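Local coordinates for protein pectate lyase (Pectobacterium carotovorum, PDB 4U49) that probably depolymerises polygalacturonate and methyl-esterified pectins by calcium-dependent eliminative cleavage in an endo mode, as a secreted polysaccharide lyase of family 3, at residues Gln49-Ser54 with Glu63-Leu68; Asp132-Cys137 with Thr163-Arg168; Val311-Asn316 with Ser325-Glu330. All coordinates share one frame; numbering follows the deposited sequence.

The three contacts follow one another in series along the chain. Contact 1 joins strands 46-54 and 62-68 of a four-stranded antiparallel sheet in the N-terminal part. Contact 2 pairs strands 134-136 and 163-165, early strands of the parallel beta-helix; contact 3 is the hairpin of strands 312-315 and 327-330, in a mixed sheet with strands 252-255 and 282-287. Centres of contacts 1 and 2 are about 26 Å apart, those of 2 and 3 about 35 Å, and those of 1 and 3 about 41 Å. Contact 3 lies across the chain's centre from both others, so they sample the N-terminal sheet and two far-separated parts of the beta-helix domain, all away from the calcium-binding residues.

Contact 1 of 3, residues Gln49-Ser54 with Glu63-Leu68; sequences QDVYRS and EKIAEL
The ring of Tyr52 receives the aliphatic part of Lys64 over one face: Lys64 CB sits 4.0 Å from the ring centroid and 27° off the normal, a CH-pi contact. The guanidinium of Arg53, on the other side of the sheet, carries Ile65 CG2 centrally over one face, 4.0 Å above its plane. Its NH2 is hydrogen-bonded to Thr79 OG1 and salt-bridged to Asp77. Glu63, beside it and pointing the same way, is a secondary partner: the carboxylate is turned 53° from the guanidinium, and the salt bridge from Arg53 NH1 to Glu63 OE1 is long at 3.7 Å.

With CG anti to its backbone N (chi1 179°) and the rest extended, Lys64 reaches two acids. Its NZ makes a 2.7 Å bond to the anti lone pair of Glu67 OE2 and a weaker salt bridge, 3.1 Å, to Asp50 OD2, which also pairs with Arg48. Asp50 OD1 and Glu67 OE2 are 4.1 Å apart, and Lys64 with Arg48 would be expected to offset their repulsion.

On the opposite face, Val51 CG1 meets Ile65 CG1 and Val51 CG2 meets Leu68 CD1, both at 3.7 Å. Ile65 and Ala66 both stand opposite Val51, a classic beta bulge: Val51 N donates to Ala66 O, whereas Val51 O accepts from Ile65 N.

This hairpin lies at the edge of a four-stranded antiparallel sheet, with 62-68 outermost and 46-54 bonded onward to strand 87-94. Phe75 of strand 74-77 packs on Ile65, Ala66 and Leu68; from strand 34-41, Leu37 touches Val51 and Trp39 touches Leu68.

Contact 2 of 3, residues Asp132-Cys137 with Thr163-Arg168; sequences DKTVDC and TIKNLR
Thr134 and Thr163 lie side by side on neighbouring parallel strands, in an early rung of the right-handed parallel beta-helix of this lyase family. The two axes run 14° apart and approach to 4.7 Å, as expected for strands stacked in successive coils. Thr134 OG1 comes within 3.4 Å of Thr163 CB, while one water bridges the two hydroxyls. Farther along this face the lysine chain folds back over the first strand, its CG set between the backbone N and the carbonyl carbon (chi1 59°): Thr134 CG2 touches Lys165 CE, and Lys165 CG lies against Asp136 CA.

Alternating backbone bonds fix this register. Thr163 N donates to Lys133 O and Val135 N to Thr163 O; Lys165 N then donates to Val135 O, and Cys137 N to Lys165 O at 2.9 Å. Val135 and Ile164 turn to the other face, where Ile157 and Leu159 of strand 157-160 pack on Ile164. There Cys137 SG rests 3.6 Å from Ile164 CD1, and Leu167 CD1 meets Cys137 CB. The sulfur is in a disulfide with Cys124, which links this strand end to the chain before it.

Beyond the rung, strand 184-192 of the next coil bonds the backbone of Ile164 through Arg186 and Glu188, and Thr163 touches both residues. The chain turns a corner at Asn166, which has a positive phi. Its OD1 accepts from Ser40 and Asn189, and Asp136 OD1 also accepts from Gly138 N.

Across the corner, Asn166 ND2 donates to Asp136 OD1 at 2.8 Å, the amide nitrogen approaching from above the carboxylate plane, 42° out of it, while Asp136 OD1 stays near the amide plane.

Contact 3 of 3, residues Val311-Asn316 with Ser325-Glu330; sequences VCEEFN and SDKYGE
Val311 N donates to a side chain, Glu330 OE2, at 2.8 Å, the donor standing 47° out of the carboxylate plane. Cys312 N donates to a water, which in turn donates weakly to the same oxygen. Glu330 reaches back because its CG is anti to N (chi1 -177°) and its chain is extended.

Glu313 OE2 and Lys327 NZ form a weak 3.2 Å salt bridge, supported by a water that accepts from the lysine NZ and donates to Glu313 OE1. Lys327's methylenes run alongside the Phe315 ring, CB lying 3.5 Å from CE1.

At the opposite end, Asn316 N donates to Asp326 O, and Ser325 OG donates to Asn316 O at 2.7 Å from above the carbonyl plane; that hydroxyl is also bonded to Arg255. Asn316 ND2 donates to a water that lies at the edge of the Tyr328 ring, 2.7 Å from its OH. The carboxylate of Glu314 finds its partners outside the hairpin, Thr334 and Arg288.

Between these ends Glu314 N donates to Gly329 O, and Tyr328 N donates to Glu314 O at 2.8 Å. Tyr328 and Gly329 thus both face Glu314, Gly329 adopting a phi of 123° that suits glycine: a classic beta bulge in an antiparallel hairpin, whose strand 312-315 also pairs in parallel with strand 282-287.

Contact 1 of 3, residues Gln49-Ser54 with Glu63-Leu68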
loop_
_atom_site.group_PDB
_atom_site.type_symbol
_atom_site.label_atom_id
_atom_site.label_comp_id
_atom_site.label_asym_id
_atom_site.label_seq_id
_atom_site.Cartn_x
_atom_site.Cartn_y
_atom_site.Cartn_z
ATOM N N GLN A 49 9.814 -9.506 -15.199
ATOM C CA GLN A 49 8.368 -9.572 -15.373
ATOM C C GLN A 49 7.939 -8.781 -16.608
ATOM O O GLN A 49 8.454 -7.692 -16.864
ATOM C CB GLN A 49 7.655 -9.048 -14.129
ATOM C CG GLN A 49 8.010 -9.795 -12.860
ATOM C CD GLN A 49 7.331 -9.218 -11.640
ATOM O OE1 GLN A 49 6.347 -9.768 -11.147
ATOM N NE2 GLN A 49 7.855 -8.104 -11.142
ATOM N N ASP A 50 6.998 -9.329 -17.373
ATOM C CA ASP A 50 6.536 -8.681 -18.602
ATOM C C ASP A 50 5.047 -8.361 -18.533
ATOM O O ASP A 50 4.255 -9.177 -18.067
ATOM C CB ASP A 50 6.808 -9.567 -19.822
ATOM C CG ASP A 50 8.283 -9.674 -20.157
ATOM O OD1 ASP A 50 9.083 -8.866 -19.645
ATOM O OD2 ASP A 50 8.642 -10.562 -20.957
ATOM N N VAL A 51 4.673 -7.179 -19.010
ATOM C CA VAL A 51 3.277 -6.752 -19.011
ATOM C C VAL A 51 2.685 -6.774 -20.419
ATOM O O VAL A 51 3.248 -6.187 -21.346
ATOM C CB VAL A 51 3.121 -5.336 -18.428
ATOM C CG1 VAL A 51 1.663 -4.900 -18.466
ATOM C CG2 VAL A 51 3.670 -5.282 -17.009
ATOM N N TYR A 52 1.542 -7.441 -20.569
ATOM C CA TYR A 52 0.871 -7.546 -21.862
ATOM C C TYR A 52 -0.518 -6.922 -21.835
ATOM O O TYR A 52 -1.216 -6.972 -20.824
ATOM C CB TYR A 52 0.769 -9.009 -22.300
ATOM C CG TYR A 52 2.091 -9.615 -22.706
ATOM C CD1 TYR A 52 2.450 -9.709 -24.043
ATOM C CD2 TYR A 52 2.981 -10.088 -21.750
ATOM C CE1 TYR A 52 3.662 -10.258 -24.421
ATOM C CE2 TYR A 52 4.194 -10.641 -22.119
ATOM C CZ TYR A 52 4.527 -10.723 -23.454
ATOM O OH TYR A 52 5.734 -11.271 -23.826
ATOM N N ARG A 53 -0.905 -6.332 -22.960
ATOM C CA ARG A 53 -2.212 -5.712 -23.107
ATOM C C ARG A 53 -2.837 -6.122 -24.439
ATOM O O ARG A 53 -2.156 -6.159 -25.461
ATOM C CB ARG A 53 -2.093 -4.189 -23.020
ATOM C CG ARG A 53 -3.407 -3.449 -23.185
ATOM C CD ARG A 53 -3.208 -2.196 -24.018
ATOM N NE ARG A 53 -2.584 -1.119 -23.265
ATOM C CZ ARG A 53 -1.909 -0.115 -23.814
ATOM N NH1 ARG A 53 -1.743 -0.057 -25.130
ATOM N NH2 ARG A 53 -1.383 0.824 -23.042
ATOM N N SER A 54 -4.130 -6.436 -24.425
ATOM C CA SER A 54 -4.847 -6.782 -25.655
ATOM C C SER A 54 -4.835 -5.619 -26.651
ATOM O O SER A 54 -4.636 -4.472 -26.254
ATOM C CB SER A 54 -6.287 -7.175 -25.333
ATOM O OG SER A 54 -6.970 -6.096 -24.719
ATOM N N GLU A 63 -0.123 -7.291 -26.935
ATOM C CA GLU A 63 1.206 -6.724 -27.153
ATOM C C GLU A 63 1.888 -6.462 -25.821
ATOM O O GLU A 63 1.238 -6.111 -24.840
ATOM C CB GLU A 63 1.133 -5.432 -27.979
ATOM C CG GLU A 63 0.265 -4.345 -27.367
ATOM C CD GLU A 63 0.010 -3.196 -28.322
ATOM O OE1 GLU A 63 -0.484 -2.139 -27.876
ATOM O OE2 GLU A 63 0.299 -3.357 -29.524
ATOM N N LYS A 64 3.202 -6.655 -25.787
ATOM C CA LYS A 64 3.999 -6.365 -24.599
ATOM C C LYS A 64 4.179 -4.855 -24.458
ATOM O O LYS A 64 4.737 -4.212 -25.344
ATOM C CB LYS A 64 5.357 -7.069 -24.685
ATOM C CG LYS A 64 6.295 -6.829 -23.513
ATOM C CD LYS A 64 7.546 -7.702 -23.637
ATOM C CE LYS A 64 8.595 -7.364 -22.587
ATOM N NZ LYS A 64 9.806 -8.237 -22.714
ATOM N N ILE A 65 3.694 -4.287 -23.355
ATOM C CA ILE A 65 3.764 -2.839 -23.175
ATOM C C ILE A 65 4.776 -2.421 -22.114
ATOM O O ILE A 65 5.015 -1.229 -21.929
ATOM C CB ILE A 65 2.389 -2.237 -22.799
ATOM C CG1 ILE A 65 1.887 -2.812 -21.472
ATOM C CG2 ILE A 65 1.376 -2.466 -23.917
ATOM C CD1 ILE A 65 0.658 -2.099 -20.912
ATOM N N ALA A 66 5.375 -3.393 -21.427
ATOM C CA ALA A 66 6.363 -3.081 -20.394
ATOM C C ALA A 66 7.214 -4.280 -19.993
ATOM O O ALA A 66 6.747 -5.420 -19.963
ATOM C CB ALA A 66 5.674 -2.509 -19.164
ATOM N N GLU A 67 8.472 -3.997 -19.681
ATOM C CA GLU A 67 9.391 -4.983 -19.139
ATOM C C GLU A 67 9.856 -4.474 -17.781
ATOM O O GLU A 67 10.389 -3.368 -17.684
ATOM C CB GLU A 67 10.568 -5.206 -20.088
ATOM C CG GLU A 67 11.469 -6.354 -19.707
ATOM C CD GLU A 67 12.521 -6.625 -20.761
ATOM O OE1 GLU A 67 13.665 -6.150 -20.595
ATOM O OE2 GLU A 67 12.201 -7.307 -21.757
ATOM N N LEU A 68 9.640 -5.269 -16.736
ATOM C CA LEU A 68 9.816 -4.793 -15.365
ATOM C C LEU A 68 10.911 -5.523 -14.597
ATOM O O LEU A 68 11.379 -6.587 -15.010
ATOM C CB LEU A 68 8.499 -4.918 -14.589
ATOM C CG LEU A 68 7.249 -4.272 -15.192
ATOM C CD1 LEU A 68 6.058 -4.441 -14.250
ATOM C CD2 LEU A 68 7.482 -2.801 -15.501
#

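Contact 2 of 3, residues Asp132-Cys137 with Thr163-Arg168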
loop_
_atom_site.group_PDB
_atom_site.type_symbol
_atom_site.label_atom_id
_atom_site.label_comp_id
_atom_site.label_asym_id
_atom_site.label_seq_id
_atom_site.Cartn_x
_atom_site.Cartn_y
_atom_site.Cartn_z
ATOM N N ASP A 132 -2.556 -17.157 12.034
ATOM C CA ASP A 132 -1.477 -18.113 11.788
ATOM C C ASP A 132 -1.618 -18.888 10.482
ATOM O O ASP A 132 -1.355 -20.090 10.436
ATOM C CB ASP A 132 -1.380 -19.097 12.959
ATOM C CG ASP A 132 -1.090 -18.407 14.273
ATOM O OD1 ASP A 132 -0.191 -17.541 14.302
ATOM O OD2 ASP A 132 -1.763 -18.720 15.276
ATOM N N LYS A 133 -2.026 -18.201 9.422
ATOM C CA LYS A 133 -2.170 -18.845 8.125
ATOM C C LYS A 133 -2.203 -17.824 6.998
ATOM O O LYS A 133 -2.302 -16.621 7.235
ATOM C CB LYS A 133 -3.438 -19.703 8.082
ATOM C CG LYS A 133 -4.724 -18.906 8.067
ATOM C CD LYS A 133 -5.936 -19.812 8.191
ATOM C CE LYS A 133 -5.945 -20.541 9.526
ATOM N NZ LYS A 133 -7.189 -21.331 9.711
ATOM N N THR A 134 -2.115 -18.325 5.770
ATOM C CA THR A 134 -2.203 -17.492 4.580
ATOM C C THR A 134 -3.517 -17.762 3.863
ATOM O O THR A 134 -3.869 -18.912 3.614
ATOM C CB THR A 134 -1.027 -17.748 3.626
ATOM O OG1 THR A 134 0.193 -17.330 4.254
ATOM C CG2 THR A 134 -1.211 -16.981 2.321
ATOM N N VAL A 135 -4.242 -16.699 3.536
ATOM C CA VAL A 135 -5.554 -16.840 2.922
ATOM C C VAL A 135 -5.631 -16.096 1.586
ATOM O O VAL A 135 -5.293 -14.917 1.501
ATOM C CB VAL A 135 -6.648 -16.341 3.881
ATOM C CG1 VAL A 135 -7.956 -16.182 3.165
ATOM C CG2 VAL A 135 -6.798 -17.307 5.051
ATOM N N ASP A 136 -6.064 -16.809 0.547
ATOM C CA ASP A 136 -6.168 -16.266 -0.805
ATOM C C ASP A 136 -7.627 -15.951 -1.127
ATOM O O ASP A 136 -8.449 -16.857 -1.262
ATOM C CB ASP A 136 -5.593 -17.266 -1.820
ATOM C CG ASP A 136 -5.410 -16.673 -3.212
ATOM O OD1 ASP A 136 -6.047 -15.653 -3.540
ATOM O OD2 ASP A 136 -4.624 -17.249 -3.995
ATOM N N CYS A 137 -7.947 -14.667 -1.255
ATOM C CA CYS A 137 -9.330 -14.258 -1.482
ATOM C C CYS A 137 -9.733 -14.313 -2.952
ATOM O O CYS A 137 -10.868 -13.987 -3.301
ATOM C CB CYS A 137 -9.558 -12.851 -0.930
ATOM S SG CYS A 137 -9.313 -12.749 0.855
ATOM N N THR A 163 -1.454 -13.885 6.732
ATOM C CA THR A 163 -1.288 -13.246 5.434
ATOM C C THR A 163 -2.589 -13.285 4.645
ATOM O O THR A 163 -3.292 -14.294 4.638
ATOM C CB THR A 163 -0.168 -13.929 4.616
ATOM O OG1 THR A 163 1.088 -13.723 5.268
ATOM C CG2 THR A 163 -0.094 -13.364 3.204
ATOM N N ILE A 164 -2.916 -12.178 3.987
ATOM C CA ILE A 164 -4.066 -12.153 3.100
ATOM C C ILE A 164 -3.622 -11.658 1.728
ATOM O O ILE A 164 -2.772 -10.773 1.621
ATOM C CB ILE A 164 -5.207 -11.273 3.669
ATOM C CG1 ILE A 164 -6.495 -11.470 2.867
ATOM C CG2 ILE A 164 -4.799 -9.807 3.722
ATOM C CD1 ILE A 164 -7.734 -11.012 3.598
ATOM N N LYS A 165 -4.168 -12.257 0.675
ATOM C CA LYS A 165 -3.787 -11.861 -0.673
ATOM C C LYS A 165 -4.960 -11.840 -1.646
ATOM O O LYS A 165 -5.971 -12.510 -1.434
ATOM C CB LYS A 165 -2.683 -12.781 -1.209
ATOM C CG LYS A 165 -3.052 -14.247 -1.276
ATOM C CD LYS A 165 -1.873 -15.081 -1.764
ATOM C CE LYS A 165 -0.664 -14.895 -0.862
ATOM N NZ LYS A 165 0.482 -15.753 -1.279
ATOM N N ASN A 166 -4.810 -11.037 -2.698
ATOM C CA ASN A 166 -5.771 -10.969 -3.796
ATOM C C ASN A 166 -7.175 -10.586 -3.334
ATOM O O ASN A 166 -8.118 -11.365 -3.457
ATOM C CB ASN A 166 -5.796 -12.307 -4.534
ATOM C CG ASN A 166 -4.409 -12.768 -4.936
ATOM O OD1 ASN A 166 -3.560 -11.958 -5.305
ATOM N ND2 ASN A 166 -4.169 -14.072 -4.862
ATOM N N LEU A 167 -7.303 -9.373 -2.807
ATOM C CA LEU A 167 -8.563 -8.913 -2.239
ATOM C C LEU A 167 -8.897 -7.499 -2.683
ATOM O O LEU A 167 -8.019 -6.640 -2.781
ATOM C CB LEU A 167 -8.510 -8.976 -0.709
ATOM C CG LEU A 167 -9.704 -8.394 0.057
ATOM C CD1 LEU A 167 -10.962 -9.219 -0.182
ATOM C CD2 LEU A 167 -9.396 -8.290 1.545
ATOM N N ARG A 168 -10.175 -7.263 -2.952
ATOM C CA ARG A 168 -10.663 -5.926 -3.232
ATOM C C ARG A 168 -11.520 -5.453 -2.065
ATOM O O ARG A 168 -12.445 -6.148 -1.645
ATOM C CB ARG A 168 -11.461 -5.907 -4.538
ATOM C CG ARG A 168 -11.843 -4.523 -5.030
ATOM C CD ARG A 168 -12.494 -4.601 -6.408
ATOM N NE ARG A 168 -11.641 -5.285 -7.374
ATOM C CZ ARG A 168 -10.854 -4.669 -8.252
ATOM N NH1 ARG A 168 -10.812 -3.345 -8.301
ATOM N NH2 ARG A 168 -10.111 -5.381 -9.085
HETATM O O HOH W 1 2.974 -15.562 4.171
#

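Contact 3 of 3, residues Val311-Asn316 with Ser325-Glu330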
loop_
_atom_site.group_PDB
_atom_site.type_symbol
_atom_site.label_atom_id
_atom_site.label_comp_id
_atom_site.label_asym_id
_atom_site.label_seq_id
_atom_site.Cartn_x
_atom_site.Cartn_y
_atom_site.Cartn_z
ATOM N N VAL A 311 8.951 14.542 2.169
ATOM C CA VAL A 311 9.077 13.094 2.231
ATOM C C VAL A 311 9.168 12.609 3.678
ATOM O O VAL A 311 8.226 12.009 4.194
ATOM C CB VAL A 311 10.295 12.611 1.431
ATOM C CG1 VAL A 311 10.467 11.116 1.579
ATOM C CG2 VAL A 311 10.133 12.987 -0.034
ATOM N N CYS A 312 10.293 12.870 4.336
ATOM C CA CYS A 312 10.448 12.496 5.737
ATOM C C CYS A 312 10.535 13.747 6.595
ATOM O O CYS A 312 11.440 14.562 6.429
ATOM C CB CYS A 312 11.689 11.625 5.943
ATOM S SG CYS A 312 11.861 10.955 7.619
ATOM N N GLU A 313 9.575 13.896 7.500
ATOM C CA GLU A 313 9.541 15.038 8.399
ATOM C C GLU A 313 9.760 14.593 9.837
ATOM O O GLU A 313 9.184 13.603 10.286
ATOM C CB GLU A 313 8.212 15.783 8.272
ATOM C CG GLU A 313 8.037 16.521 6.950
ATOM C CD GLU A 313 6.688 17.206 6.848
ATOM O OE1 GLU A 313 5.656 16.500 6.904
ATOM O OE2 GLU A 313 6.657 18.449 6.722
ATOM N N GLU A 314 10.601 15.329 10.551
ATOM C CA GLU A 314 10.910 15.006 11.934
ATOM C C GLU A 314 10.094 15.877 12.876
ATOM O O GLU A 314 9.918 17.069 12.634
ATOM C CB GLU A 314 12.407 15.173 12.201
ATOM C CG GLU A 314 13.269 14.178 11.432
ATOM C CD GLU A 314 14.752 14.325 11.709
ATOM O OE1 GLU A 314 15.529 13.527 11.145
ATOM O OE2 GLU A 314 15.142 15.222 12.487
ATOM N N PHE A 315 9.594 15.262 13.942
ATOM C CA PHE A 315 8.773 15.943 14.939
ATOM C C PHE A 315 9.322 15.697 16.339
ATOM O O PHE A 315 10.123 14.785 16.550
ATOM C CB PHE A 315 7.319 15.457 14.883
ATOM C CG PHE A 315 6.614 15.767 13.592
ATOM C CD1 PHE A 315 5.737 16.836 13.507
ATOM C CD2 PHE A 315 6.812 14.976 12.471
ATOM C CE1 PHE A 315 5.078 17.116 12.325
ATOM C CE2 PHE A 315 6.159 15.252 11.287
ATOM C CZ PHE A 315 5.292 16.326 11.213
ATOM N N ASN A 316 8.882 16.506 17.295
ATOM C CA ASN A 316 9.104 16.203 18.702
ATOM C C ASN A 316 7.857 15.534 19.265
ATOM O O ASN A 316 6.785 16.137 19.311
ATOM C CB ASN A 316 9.440 17.469 19.493
ATOM C CG ASN A 316 9.751 17.179 20.949
ATOM O OD1 ASN A 316 9.082 17.683 21.857
ATOM N ND2 ASN A 316 10.766 16.356 21.181
ATOM N N SER A 325 2.966 18.616 19.532
ATOM C CA SER A 325 4.125 18.040 18.871
ATOM C C SER A 325 4.626 19.018 17.821
ATOM O O SER A 325 3.974 19.228 16.801
ATOM C CB SER A 325 3.781 16.695 18.232
ATOM O OG SER A 325 4.866 16.217 17.456
ATOM N N ASP A 326 5.783 19.620 18.072
ATOM C CA ASP A 326 6.343 20.580 17.133
ATOM C C ASP A 326 6.952 19.874 15.926
ATOM O O ASP A 326 7.498 18.779 16.046
ATOM C CB ASP A 326 7.400 21.447 17.816
ATOM C CG ASP A 326 6.849 22.206 18.998
ATOM O OD1 ASP A 326 5.788 22.848 18.851
ATOM O OD2 ASP A 326 7.472 22.151 20.076
ATOM N N LYS A 327 6.849 20.511 14.766
ATOM C CA LYS A 327 7.478 19.996 13.553
ATOM C C LYS A 327 8.852 20.628 13.353
ATOM O O LYS A 327 8.978 21.851 13.366
ATOM C CB LYS A 327 6.601 20.264 12.328
ATOM C CG LYS A 327 7.258 19.849 11.017
ATOM C CD LYS A 327 6.544 20.439 9.810
ATOM C CE LYS A 327 5.196 19.785 9.579
ATOM N NZ LYS A 327 4.557 20.304 8.335
ATOM N N TYR A 328 9.878 19.800 13.174
ATOM C CA TYR A 328 11.220 20.312 12.907
ATOM C C TYR A 328 11.415 20.609 11.426
ATOM O O TYR A 328 12.218 21.467 11.062
ATOM C CB TYR A 328 12.298 19.325 13.366
ATOM C CG TYR A 328 12.390 19.111 14.861
ATOM C CD1 TYR A 328 12.162 17.858 15.412
ATOM C CD2 TYR A 328 12.716 20.158 15.721
ATOM C CE1 TYR A 328 12.252 17.648 16.772
ATOM C CE2 TYR A 328 12.810 19.955 17.090
ATOM C CZ TYR A 328 12.578 18.695 17.606
ATOM O OH TYR A 328 12.661 18.467 18.960
ATOM N N GLY A 329 10.693 19.886 10.577
ATOM C CA GLY A 329 10.780 20.084 9.141
ATOM C C GLY A 329 11.171 18.823 8.394
ATOM O O GLY A 329 11.138 17.727 8.951
ATOM N N GLU A 330 11.536 18.982 7.127
ATOM C CA GLU A 330 11.926 17.852 6.290
ATOM C C GLU A 330 13.422 17.585 6.400
ATOM O O GLU A 330 14.228 18.516 6.394
ATOM C CB GLU A 330 11.545 18.106 4.832
ATOM C CG GLU A 330 11.842 16.942 3.904
ATOM C CD GLU A 330 11.409 17.212 2.478
ATOM O OE1 GLU A 330 11.379 18.395 2.078
ATOM O OE2 GLU A 330 11.090 16.242 1.759
HETATM O O HOH W 2 12.773 13.773 3.206
HETATM O O HOH W 3 3.385 17.727 6.872
HETATM O O HOH W 4 5.034 20.409 5.984
HETATM O O HOH W 5 12.652 15.786 19.391
HETATM O O HOH W 6 7.139 19.562 20.962
#